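Local coordinates for protein cellulase (Xanthomonas axonopodis pv. citri, PDB 5HOS) that probably cleaves internal beta-1,4-glucosidic bonds of cellulose and related glucans, acting as an endoglucanase of glycosyl hydrolase family 5, at residues R53-D58 with V71-L76; I188-A193 with V212-I217. All blocks are in the same frame, centred on the assembly; numbering follows the deposited sequence.

Contact 1 (R53-D58 with V71-L76); sequences RYPAAD and VRLPIL
Tyr54 and Leu73 lie nearest each other along the two backbones, yet their CA atoms are 8.8 Å apart, a spacing that leaves the whole junction of 53-58 with 71-76 to side chains. Leu73 is directed at the incoming loop and divides its two methyls between neighbouring partners. Its CD1 lies against the ring of Pro55, 3.9 Å from CD of that proline and almost as near to its CG. The other methyl, CD2, is 4.0 Å from Tyr54 CE2, where the two side chains cross at about a right angle and the methyl approaches the phenol ring obliquely. With CG turned anti to the backbone N (chi1 -175°), Leu73 faces both residues with its fork, one methyl to each. Farther along the strand, CG2 of Ile75 comes within 3.5 Å of Tyr54 OH, while the CG1 branch of Ile75 leads away. The phenol hydroxyl does not depend on this apolar neighbour, for it is hydrogen-bonded to Gln92 OE1 on helix 90-105, the helix from which Leu95 and Ile96 also touch Tyr54 and Ala99 touches Leu73. Arg72, the residue just before Leu73, instead forms salt bridges to Glu227 and Glu271 on other strands of the barrel. The principle at work is familiar from beta-alpha-beta units: the loop leading into helix 57-65 is packed on strand 70-75 by apolar contact. Such dispersion forces have little directional preference, whereas the hydrogen bond to Gln92 would limit how far the buried Tyr54 ring can shift across its aliphatic neighbours.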
loop_
_atom_site.group_PDB
_atom_site.type_symbol
_atom_site.label_atom_id
_atom_site.label_comp_id
_atom_site.label_asym_id
_atom_site.label_seq_id
_atom_site.Cartn_x
_atom_site.Cartn_y
_atom_site.Cartn_z
ATOM N N ARG A 53 11.848 0.497 13.026
ATOM C CA ARG A 53 10.979 1.024 14.086
ATOM C C ARG A 53 9.516 0.851 13.704
ATOM O O ARG A 53 9.190 0.746 12.521
ATOM C CB ARG A 53 11.241 2.523 14.303
ATOM C CG ARG A 53 10.943 3.385 13.076
ATOM C CD ARG A 53 11.019 4.878 13.344
ATOM N NE ARG A 53 9.889 5.391 14.127
ATOM C CZ ARG A 53 9.891 5.643 15.440
ATOM N NH1 ARG A 53 10.970 5.426 16.200
ATOM N NH2 ARG A 53 8.786 6.124 16.012
ATOM N N TYR A 54 8.650 0.840 14.713
ATOM C CA TYR A 54 7.216 1.012 14.516
ATOM C C TYR A 54 6.827 2.424 14.970
ATOM O O TYR A 54 7.560 3.055 15.737
ATOM C CB TYR A 54 6.427 -0.074 15.264
ATOM C CG TYR A 54 6.331 -1.372 14.486
ATOM C CD1 TYR A 54 7.445 -2.190 14.312
ATOM C CD2 TYR A 54 5.125 -1.780 13.908
ATOM C CE1 TYR A 54 7.369 -3.369 13.586
ATOM C CE2 TYR A 54 5.038 -2.960 13.183
ATOM C CZ TYR A 54 6.157 -3.752 13.023
ATOM O OH TYR A 54 6.075 -4.921 12.308
ATOM N N PRO A 55 5.688 2.939 14.483
ATOM C CA PRO A 55 5.304 4.303 14.857
ATOM C C PRO A 55 4.908 4.458 16.332
ATOM O O PRO A 55 4.331 3.545 16.914
ATOM C CB PRO A 55 4.096 4.595 13.947
ATOM C CG PRO A 55 4.099 3.530 12.905
ATOM C CD PRO A 55 4.710 2.335 13.558
ATOM N N ALA A 56 5.234 5.606 16.927
ATOM C CA ALA A 56 4.713 5.975 18.246
ATOM C C ALA A 56 3.213 6.211 18.150
ATOM O O ALA A 56 2.712 6.548 17.091
ATOM C CB ALA A 56 5.408 7.226 18.764
ATOM N N ALA A 57 2.503 6.043 19.263
ATOM C CA ALA A 57 1.044 6.229 19.286
ATOM C C ALA A 57 0.600 7.632 18.827
ATOM O O ALA A 57 -0.419 7.767 18.138
ATOM C CB ALA A 57 0.490 5.921 20.675
ATOM N N ASP A 58 1.360 8.666 19.191
ATOM C CA ASP A 58 1.003 10.042 18.805
ATOM C C ASP A 58 1.204 10.369 17.310
ATOM O O ASP A 58 0.701 11.382 16.834
ATOM C CB ASP A 58 1.666 11.101 19.718
ATOM C CG ASP A 58 3.186 11.183 19.571
ATOM O OD1 ASP A 58 3.777 10.465 18.746
ATOM O OD2 ASP A 58 3.798 11.988 20.306
ATOM N N VAL A 71 -3.685 4.432 7.876
ATOM C CA VAL A 71 -2.238 4.266 7.865
ATOM C C VAL A 71 -1.944 3.016 7.053
ATOM O O VAL A 71 -2.513 1.957 7.315
ATOM C CB VAL A 71 -1.680 4.115 9.300
ATOM C CG1 VAL A 71 -0.271 3.529 9.307
ATOM C CG2 VAL A 71 -1.717 5.468 10.001
ATOM N N ARG A 72 -1.068 3.136 6.062
ATOM C CA ARG A 72 -0.503 1.955 5.428
ATOM C C ARG A 72 0.790 1.679 6.158
ATOM O O ARG A 72 1.651 2.573 6.282
ATOM C CB ARG A 72 -0.288 2.141 3.925
ATOM C CG ARG A 72 0.269 0.919 3.197
ATOM C CD ARG A 72 0.029 1.058 1.705
ATOM N NE ARG A 72 0.544 -0.014 0.857
ATOM C CZ ARG A 72 1.742 -0.041 0.259
ATOM N NH1 ARG A 72 2.645 0.927 0.444
ATOM N NH2 ARG A 72 2.043 -1.057 -0.544
ATOM N N LEU A 73 0.910 0.455 6.658
ATOM C CA LEU A 73 2.042 0.053 7.483
ATOM C C LEU A 73 2.873 -1.028 6.792
ATOM O O LEU A 73 2.523 -2.207 6.840
ATOM C CB LEU A 73 1.525 -0.444 8.830
ATOM C CG LEU A 73 2.575 -0.798 9.878
ATOM C CD1 LEU A 73 3.189 0.470 10.449
ATOM C CD2 LEU A 73 1.956 -1.659 10.969
ATOM N N PRO A 74 3.977 -0.623 6.136
ATOM C CA PRO A 74 4.889 -1.592 5.572
ATOM C C PRO A 74 5.575 -2.422 6.655
ATOM O O PRO A 74 6.087 -1.857 7.630
ATOM C CB PRO A 74 5.930 -0.723 4.861
ATOM C CG PRO A 74 5.241 0.537 4.550
ATOM C CD PRO A 74 4.363 0.752 5.750
ATOM N N ILE A 75 5.550 -3.742 6.477
ATOM C CA ILE A 75 6.274 -4.689 7.320
ATOM C C ILE A 75 7.042 -5.637 6.419
ATOM O O ILE A 75 6.686 -5.799 5.249
ATOM C CB ILE A 75 5.345 -5.463 8.280
ATOM C CG1 ILE A 75 4.349 -6.376 7.543
ATOM C CG2 ILE A 75 4.585 -4.485 9.158
ATOM C CD1 ILE A 75 4.810 -7.797 7.328
ATOM N N LEU A 76 8.109 -6.231 6.957
ATOM C CA LEU A 76 8.912 -7.201 6.215
ATOM C C LEU A 76 8.451 -8.604 6.503
ATOM O O LEU A 76 8.441 -9.018 7.664
ATOM C CB LEU A 76 10.389 -7.126 6.602
ATOM C CG LEU A 76 11.376 -6.287 5.812
ATOM C CD1 LEU A 76 12.777 -6.749 6.187
ATOM C CD2 LEU A 76 11.177 -6.371 4.310
#

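Contact 2 (I188-A193 with V212-I217); sequences ILVPGA and VAMASI
Pro191 O has two neighbours of different kinds: the indole NE1 of Trp168 forms a hydrogen bond with it, and the terminal methyl of Met214 comes within 3.4 Å, measured from CE to this oxygen. The methyl carbon sits next to sulfur and is therefore perhaps slightly polarised, so its closeness to the carbonyl may be mildly favourable. The same CE also presses on Val190, 3.5 Å from CG1 of that residue, with the two side chains meeting at a slant. What brings the methionine here is a chain folded on itself, since chi2 (-58°) and chi3 (-56°) both bend it and give a compact hook in place of a straight arm. Behind the methyl, Met214 SD rests 3.9 Å from Gly192 CA, and Met214 CG is 4.0 Å from the same alpha carbon. At Gly192 the backbones draw together, its CA being 6.6 Å from that of Met214. Ile217 is directed toward the strand as well but stops just short of touching it; both it and Val190 pack on Tyr224 of the next strand. Trp201 and Trp259 add further contacts to the buried Met214 side chain, so it has aromatic neighbours besides Val190 and the Pro191 carbonyl. Around the strand end, Gly192 N and Ala193 N are hydrogen-bonded to Thr196 OG1 and Asn210 OD1, the latter linking the turn to the start of helix 210-213. A parallel strand packed against the segment that leads on to the next strand is characteristic of the beta-alpha-beta units of the TIM barrel, here joining strands 188-191 and 224-231 with short helix 210-213 in the connection.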
loop_
_atom_site.group_PDB
_atom_site.type_symbol
_atom_site.label_atom_id
_atom_site.label_comp_id
_atom_site.label_asym_id
_atom_site.label_seq_id
_atom_site.Cartn_x
_atom_site.Cartn_y
_atom_site.Cartn_z
ATOM N N ILE A 188 -9.404 -6.700 1.265
ATOM C CA ILE A 188 -8.124 -7.103 0.705
ATOM C C ILE A 188 -7.736 -6.145 -0.419
ATOM O O ILE A 188 -8.534 -5.857 -1.282
ATOM C CB ILE A 188 -8.157 -8.552 0.153
ATOM C CG1 ILE A 188 -8.485 -9.547 1.265
ATOM C CG2 ILE A 188 -6.810 -8.902 -0.484
ATOM C CD1 ILE A 188 -8.866 -10.925 0.769
ATOM N N LEU A 189 -6.485 -5.675 -0.408
ATOM C CA LEU A 189 -5.929 -4.890 -1.497
ATOM C C LEU A 189 -5.014 -5.787 -2.337
ATOM O O LEU A 189 -4.047 -6.374 -1.816
ATOM C CB LEU A 189 -5.170 -3.676 -0.960
ATOM C CG LEU A 189 -5.951 -2.706 -0.067
ATOM C CD1 LEU A 189 -5.063 -1.540 0.326
ATOM C CD2 LEU A 189 -7.225 -2.205 -0.718
ATOM N N VAL A 190 -5.338 -5.884 -3.628
ATOM C CA VAL A 190 -4.716 -6.839 -4.562
ATOM C C VAL A 190 -3.931 -6.053 -5.611
ATOM O O VAL A 190 -4.523 -5.320 -6.407
ATOM C CB VAL A 190 -5.783 -7.679 -5.299
ATOM C CG1 VAL A 190 -5.125 -8.784 -6.120
ATOM C CG2 VAL A 190 -6.771 -8.278 -4.310
ATOM N N PRO A 191 -2.597 -6.171 -5.613
ATOM C CA PRO A 191 -1.808 -5.463 -6.612
ATOM C C PRO A 191 -1.682 -6.280 -7.900
ATOM O O PRO A 191 -1.891 -7.489 -7.885
ATOM C CB PRO A 191 -0.448 -5.367 -5.944
ATOM C CG PRO A 191 -0.347 -6.664 -5.201
ATOM C CD PRO A 191 -1.749 -7.046 -4.786
ATOM N N GLY A 192 -1.334 -5.615 -8.999
ATOM C CA GLY A 192 -0.828 -6.294 -10.187
ATOM C C GLY A 192 0.675 -6.476 -10.051
ATOM O O GLY A 192 1.237 -6.197 -8.990
ATOM N N ALA A 193 1.322 -6.976 -11.102
ATOM C CA ALA A 193 2.789 -7.017 -11.148
ATOM C C ALA A 193 3.358 -5.767 -11.851
ATOM O O ALA A 193 2.681 -4.732 -11.908
ATOM C CB ALA A 193 3.261 -8.316 -11.778
ATOM N N VAL A 212 -4.944 -7.819 -18.528
ATOM C CA VAL A 212 -5.492 -9.143 -18.816
ATOM C C VAL A 212 -5.518 -9.978 -17.533
ATOM O O VAL A 212 -6.570 -10.502 -17.128
ATOM C CB VAL A 212 -4.681 -9.860 -19.926
ATOM C CG1 VAL A 212 -5.176 -11.287 -20.139
ATOM C CG2 VAL A 212 -4.769 -9.070 -21.223
ATOM N N ALA A 213 -4.363 -10.096 -16.897
ATOM C CA ALA A 213 -4.195 -11.017 -15.766
ATOM C C ALA A 213 -5.123 -10.707 -14.588
ATOM O O ALA A 213 -5.707 -11.615 -13.991
ATOM C CB ALA A 213 -2.742 -11.019 -15.309
ATOM N N MET A 214 -5.291 -9.425 -14.288
ATOM C CA MET A 214 -6.048 -9.006 -13.119
ATOM C C MET A 214 -7.549 -8.922 -13.388
ATOM O O MET A 214 -8.316 -8.874 -12.439
ATOM C CB MET A 214 -5.505 -7.682 -12.584
ATOM C CG MET A 214 -4.028 -7.741 -12.179
ATOM S SD MET A 214 -3.568 -8.960 -10.909
ATOM C CE MET A 214 -4.671 -8.445 -9.609
ATOM N N ALA A 215 -7.965 -8.949 -14.659
ATOM C CA ALA A 215 -9.403 -8.951 -15.007
ATOM C C ALA A 215 -10.138 -10.157 -14.443
ATOM O O ALA A 215 -11.309 -10.054 -14.071
ATOM C CB ALA A 215 -9.593 -8.894 -16.515
ATOM N N SER A 216 -9.457 -11.299 -14.385
ATOM C CA SER A 216 -10.087 -12.528 -13.920
ATOM C C SER A 216 -9.967 -12.752 -12.408
ATOM O O SER A 216 -10.457 -13.769 -11.915
ATOM C CB SER A 216 -9.522 -13.725 -14.691
ATOM O OG SER A 216 -8.116 -13.799 -14.549
ATOM N N ILE A 217 -9.345 -11.828 -11.667
ATOM C CA ILE A 217 -9.303 -11.943 -10.198
ATOM C C ILE A 217 -10.713 -11.978 -9.627
ATOM O O ILE A 217 -11.571 -11.173 -10.004
ATOM C CB ILE A 217 -8.511 -10.808 -9.512
ATOM C CG1 ILE A 217 -7.012 -11.054 -9.650
ATOM C CG2 ILE A 217 -8.838 -10.685 -8.009
ATOM C CD1 ILE A 217 -6.455 -12.246 -8.881
#

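Overall arrangement
Both contacts are buried, and both serve one closed parallel barrel, but they lie on opposite sides of the chain's centre, with their own centres 26 Å apart. They also hold different elements: contact 1 seats a loop that precedes a helix against strand 70-75, the second of the barrel, whereas contact 2 sets Met214, from the connection that contains helix 210-213, against strand 188-191, the fifth, and the turn that follows it. Nearest atoms are about 6 Å apart, so the two share the sheet without touching. Their chemistry diverges accordingly. Contact 1 spreads over several branched and cyclic side chains, while contact 2 concentrates on one bent methionine side chain that reaches main-chain atoms as well as a valine methyl.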